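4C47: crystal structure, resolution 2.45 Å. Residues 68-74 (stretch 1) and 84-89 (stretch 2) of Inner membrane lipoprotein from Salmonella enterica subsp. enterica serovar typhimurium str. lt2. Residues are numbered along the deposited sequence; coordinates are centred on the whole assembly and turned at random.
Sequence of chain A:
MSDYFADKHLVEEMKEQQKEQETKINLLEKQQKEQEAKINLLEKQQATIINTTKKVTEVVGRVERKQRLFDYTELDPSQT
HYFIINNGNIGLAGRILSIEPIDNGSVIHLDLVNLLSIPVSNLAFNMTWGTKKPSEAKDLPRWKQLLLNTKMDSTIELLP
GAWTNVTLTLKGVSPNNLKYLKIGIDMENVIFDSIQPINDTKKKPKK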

ATOM      1  N   ARG A  68      -1.768  -6.932  -6.988  1.00 76.53           N
ATOM      2  CA  ARG A  68      -1.334  -8.243  -7.469  1.00 78.29           C
ATOM      3  C   ARG A  68      -1.876  -8.582  -8.859  1.00 79.50           C
ATOM      4  O   ARG A  68      -1.400  -9.509  -9.514  1.00 71.59           O
ATOM      5  CB  ARG A  68      -1.712  -9.339  -6.469  1.00 76.77           C
ATOM      6  N   LEU A  69      -2.866  -7.819  -9.309  1.00 74.61           N
ATOM      7  CA  LEU A  69      -3.488  -8.058 -10.605  1.00 64.47           C
ATOM      8  C   LEU A  69      -2.556  -7.754 -11.780  1.00 65.75           C
ATOM      9  O   LEU A  69      -2.738  -8.285 -12.877  1.00 61.65           O
ATOM     10  CB  LEU A  69      -4.779  -7.250 -10.719  1.00 67.52           C
ATOM     11  CG  LEU A  69      -5.791  -7.569  -9.614  1.00 77.27           C
ATOM     12  CD1 LEU A  69      -7.059  -6.737  -9.763  1.00 80.35           C
ATOM     13  CD2 LEU A  69      -6.112  -9.063  -9.603  1.00 71.28           C
ATOM     14  N   PHE A  70      -1.561  -6.903 -11.545  1.00 60.26           N
ATOM     15  CA  PHE A  70      -0.592  -6.559 -12.579  1.00 60.78           C
ATOM     16  C   PHE A  70       0.680  -7.399 -12.488  1.00 77.11           C
ATOM     17  O   PHE A  70       1.451  -7.469 -13.440  1.00 76.81           O
ATOM     18  CB  PHE A  70      -0.232  -5.073 -12.523  1.00 60.40           C
ATOM     19  CG  PHE A  70      -1.350  -4.160 -12.935  1.00 66.42           C
ATOM     20  CD1 PHE A  70      -1.669  -3.996 -14.276  1.00 61.14           C
ATOM     21  CD2 PHE A  70      -2.075  -3.456 -11.985  1.00 59.85           C
ATOM     22  CE1 PHE A  70      -2.698  -3.156 -14.663  1.00 61.35           C
ATOM     23  CE2 PHE A  70      -3.105  -2.611 -12.364  1.00 60.23           C
ATOM     24  CZ  PHE A  70      -3.416  -2.462 -13.706  1.00 73.46           C
ATOM     25  N   ASP A  71       0.904  -8.027 -11.340  1.00 61.05           N
ATOM     26  CA  ASP A  71       2.095  -8.845 -11.151  1.00 61.87           C
ATOM     27  C   ASP A  71       1.984 -10.160 -11.907  1.00 63.31           C
ATOM     28  O   ASP A  71       2.944 -10.616 -12.524  1.00 64.64           O
ATOM     29  CB  ASP A  71       2.335  -9.123  -9.665  1.00 67.85           C
ATOM     30  CG  ASP A  71       2.695  -7.874  -8.892  1.00 79.84           C
ATOM     31  OD1 ASP A  71       3.783  -7.318  -9.148  1.00 83.90           O
ATOM     32  OD2 ASP A  71       1.901  -7.457  -8.023  1.00 75.52           O
ATOM     33  N   TYR A  72       0.805 -10.765 -11.850  1.00 63.33           N
ATOM     34  CA  TYR A  72       0.568 -12.054 -12.480  1.00 69.88           C
ATOM     35  C   TYR A  72      -0.930 -12.262 -12.648  1.00 72.52           C
ATOM     36  O   TYR A  72      -1.730 -11.466 -12.160  1.00 63.69           O
ATOM     37  CB  TYR A  72       1.162 -13.179 -11.627  1.00 65.84           C
ATOM     38  CG  TYR A  72       0.868 -13.040 -10.146  1.00 69.17           C
ATOM     39  CD1 TYR A  72      -0.385 -13.348  -9.635  1.00 64.57           C
ATOM     40  CD2 TYR A  72       1.844 -12.599  -9.258  1.00 66.38           C
ATOM     41  CE1 TYR A  72      -0.662 -13.221  -8.291  1.00 75.18           C
ATOM     42  CE2 TYR A  72       1.577 -12.470  -7.907  1.00 63.02           C
ATOM     43  CZ  TYR A  72       0.320 -12.783  -7.430  1.00 74.65           C
ATOM     44  OH  TYR A  72       0.034 -12.661  -6.090  1.00 80.43           O
ATOM     45  N   THR A  73      -1.305 -13.333 -13.337  1.00 54.63           N
ATOM     46  CA  THR A  73      -2.710 -13.678 -13.510  1.00 51.73           C
ATOM     47  C   THR A  73      -2.984 -15.054 -12.907  1.00 62.22           C
ATOM     48  O   THR A  73      -2.260 -16.015 -13.174  1.00 60.12           O
ATOM     49  CB  THR A  73      -3.118 -13.653 -14.997  1.00 54.39           C
ATOM     50  OG1 THR A  73      -2.845 -12.357 -15.548  1.00 50.48           O
ATOM     51  CG2 THR A  73      -4.602 -13.970 -15.154  1.00 42.37           C
ATOM     52  N   GLU A  74      -4.017 -15.139 -12.075  1.00 63.91           N
ATOM     53  CA  GLU A  74      -4.396 -16.403 -11.449  1.00 65.76           C
ATOM     54  C   GLU A  74      -5.741 -16.883 -11.980  1.00 66.11           C
ATOM     55  O   GLU A  74      -6.679 -16.097 -12.117  1.00 73.07           O
ATOM     56  CB  GLU A  74      -4.468 -16.259  -9.926  1.00 65.43           C
ATOM     57  CG  GLU A  74      -3.139 -16.002  -9.240  1.00 70.86           C
ATOM     58  CD  GLU A  74      -3.291 -15.834  -7.740  1.00 74.90           C
ATOM     59  OE1 GLU A  74      -3.812 -14.784  -7.306  1.00 84.03           O
ATOM     60  OE2 GLU A  74      -2.893 -16.757  -6.998  1.00 68.97           O
ATOM     61  N   ILE A  84      -6.440 -12.625 -19.233  1.00 56.68           N
ATOM     62  CA  ILE A  84      -5.565 -11.526 -19.610  1.00 47.81           C
ATOM     63  C   ILE A  84      -4.334 -11.474 -18.712  1.00 49.49           C
ATOM     64  O   ILE A  84      -4.438 -11.625 -17.494  1.00 57.40           O
ATOM     65  CB  ILE A  84      -6.303 -10.165 -19.525  1.00 55.62           C
ATOM     66  CG1 ILE A  84      -7.469 -10.107 -20.517  1.00 55.62           C
ATOM     67  CG2 ILE A  84      -5.345  -9.012 -19.781  1.00 50.00           C
ATOM     68  CD1 ILE A  84      -7.059  -9.815 -21.940  1.00 60.93           C
ATOM     69  N   ILE A  85      -3.170 -11.277 -19.322  1.00 52.44           N
ATOM     70  CA  ILE A  85      -1.949 -10.995 -18.578  1.00 49.54           C
ATOM     71  C   ILE A  85      -1.464  -9.589 -18.917  1.00 54.54           C
ATOM     72  O   ILE A  85      -1.201  -9.277 -20.078  1.00 51.29           O
ATOM     73  CB  ILE A  85      -0.825 -11.996 -18.904  1.00 47.53           C
ATOM     74  CG1 ILE A  85      -1.304 -13.434 -18.711  1.00 48.04           C
ATOM     75  CG2 ILE A  85       0.392 -11.716 -18.040  1.00 45.32           C
ATOM     76  CD1 ILE A  85      -0.275 -14.474 -19.134  1.00 54.98           C
ATOM     77  N   ASN A  86      -1.346  -8.742 -17.902  1.00 44.19           N
ATOM     78  CA  ASN A  86      -0.953  -7.351 -18.107  1.00 49.07           C
ATOM     79  C   ASN A  86      -0.113  -6.860 -16.936  1.00 57.75           C
ATOM     80  O   ASN A  86      -0.597  -6.789 -15.806  1.00 61.35           O
ATOM     81  CB  ASN A  86      -2.200  -6.472 -18.295  1.00 52.48           C
ATOM     82  CG  ASN A  86      -1.865  -5.037 -18.692  1.00 62.88           C
ATOM     83  OD1 ASN A  86      -0.856  -4.470 -18.268  1.00 79.20           O
ATOM     84  ND2 ASN A  86      -2.724  -4.442 -19.506  1.00 61.81           N
ATOM     85  N   ASN A  87       1.144  -6.521 -17.211  1.00 60.17           N
ATOM     86  CA  ASN A  87       2.061  -6.073 -16.167  1.00 50.06           C
ATOM     87  C   ASN A  87       2.345  -4.575 -16.209  1.00 55.31           C
ATOM     88  O   ASN A  87       3.243  -4.083 -15.522  1.00 67.12           O
ATOM     89  CB  ASN A  87       3.373  -6.863 -16.220  1.00 51.32           C
ATOM     90  CG  ASN A  87       4.103  -6.713 -17.548  1.00 61.35           C
ATOM     91  OD1 ASN A  87       3.700  -5.934 -18.415  1.00 63.87           O
ATOM     92  ND2 ASN A  87       5.191  -7.460 -17.709  1.00 58.63           N
ATOM     93  N   GLY A  88       1.585  -3.855 -17.024  1.00 60.00           N
ATOM     94  CA  GLY A  88       1.767  -2.422 -17.148  1.00 73.78           C
ATOM     95  C   GLY A  88       2.617  -2.037 -18.344  1.00 76.65           C
ATOM     96  O   GLY A  88       2.690  -0.867 -18.713  1.00 81.58           O
ATOM     97  N   ASN A  89       3.267  -3.025 -18.952  1.00 68.88           N
ATOM     98  CA  ASN A  89       4.115  -2.781 -20.113  1.00 72.29           C
ATOM     99  C   ASN A  89       3.693  -3.618 -21.309  1.00 71.64           C
ATOM    100  O   ASN A  89       3.584  -3.115 -22.425  1.00 72.77           O
ATOM    101  CB  ASN A  89       5.580  -3.068 -19.786  1.00 73.25           C
ATOM    102  CG  ASN A  89       6.129  -2.159 -18.710  1.00 72.65           C
ATOM    103  OD1 ASN A  89       5.582  -1.090 -18.444  1.00 79.31           O
ATOM    104  ND2 ASN A  89       7.226  -2.576 -18.087  1.00 71.64           N
TER
HETATM  105  O   HOH W   1      -1.598  -9.899 -15.116  1.00 49.32           O

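The end of a weakly bonded helix and the start of a strand, residues 68-74, lie against a strand, 84-86, and the turn that follows it. Their backbones come nearest at Phe-70 and Asn-87, whose CA atoms are 4.5 Å apart.

One direct hydrogen bond joins the stretches: Thr-73, its CB directed toward the partner, donates from OG1 to Ile-84 O at 2.6 Å. A short, branched hydroxyl side chain suits this place, reaching a backbone carbonyl while its OG1 also accepts a bond from water 1 at 2.8 Å. That water donates to Leu-69 O as well (3.0 Å) and accepts from Asn-86 N (3.0 Å), so it bridges backbone groups that do not bond directly.

Around Phe-70, weaker CA-H...O contacts run both ways: Phe-70 CA lies 3.2 Å from Asn-86 O, and Asn-87 CA 3.1 Å from Phe-70 O. Phe-70 O and Asn-86 O, both acceptors, also lie 3.2 Å apart and form no hydrogen bond.

The Phe-70 ring supplies apolar cover, its CD1 lying 4.3 Å from Gly-88 N. Asn-86 OD1 accepts from Gly-88 N (2.8 Å), and Asn-87 OD1 from Asn-89 N (3.0 Å), asparagine's short amide being well suited to bracing a turn. Glycine fits at 88 because its positive phi would jam a CB against the preceding carbonyl.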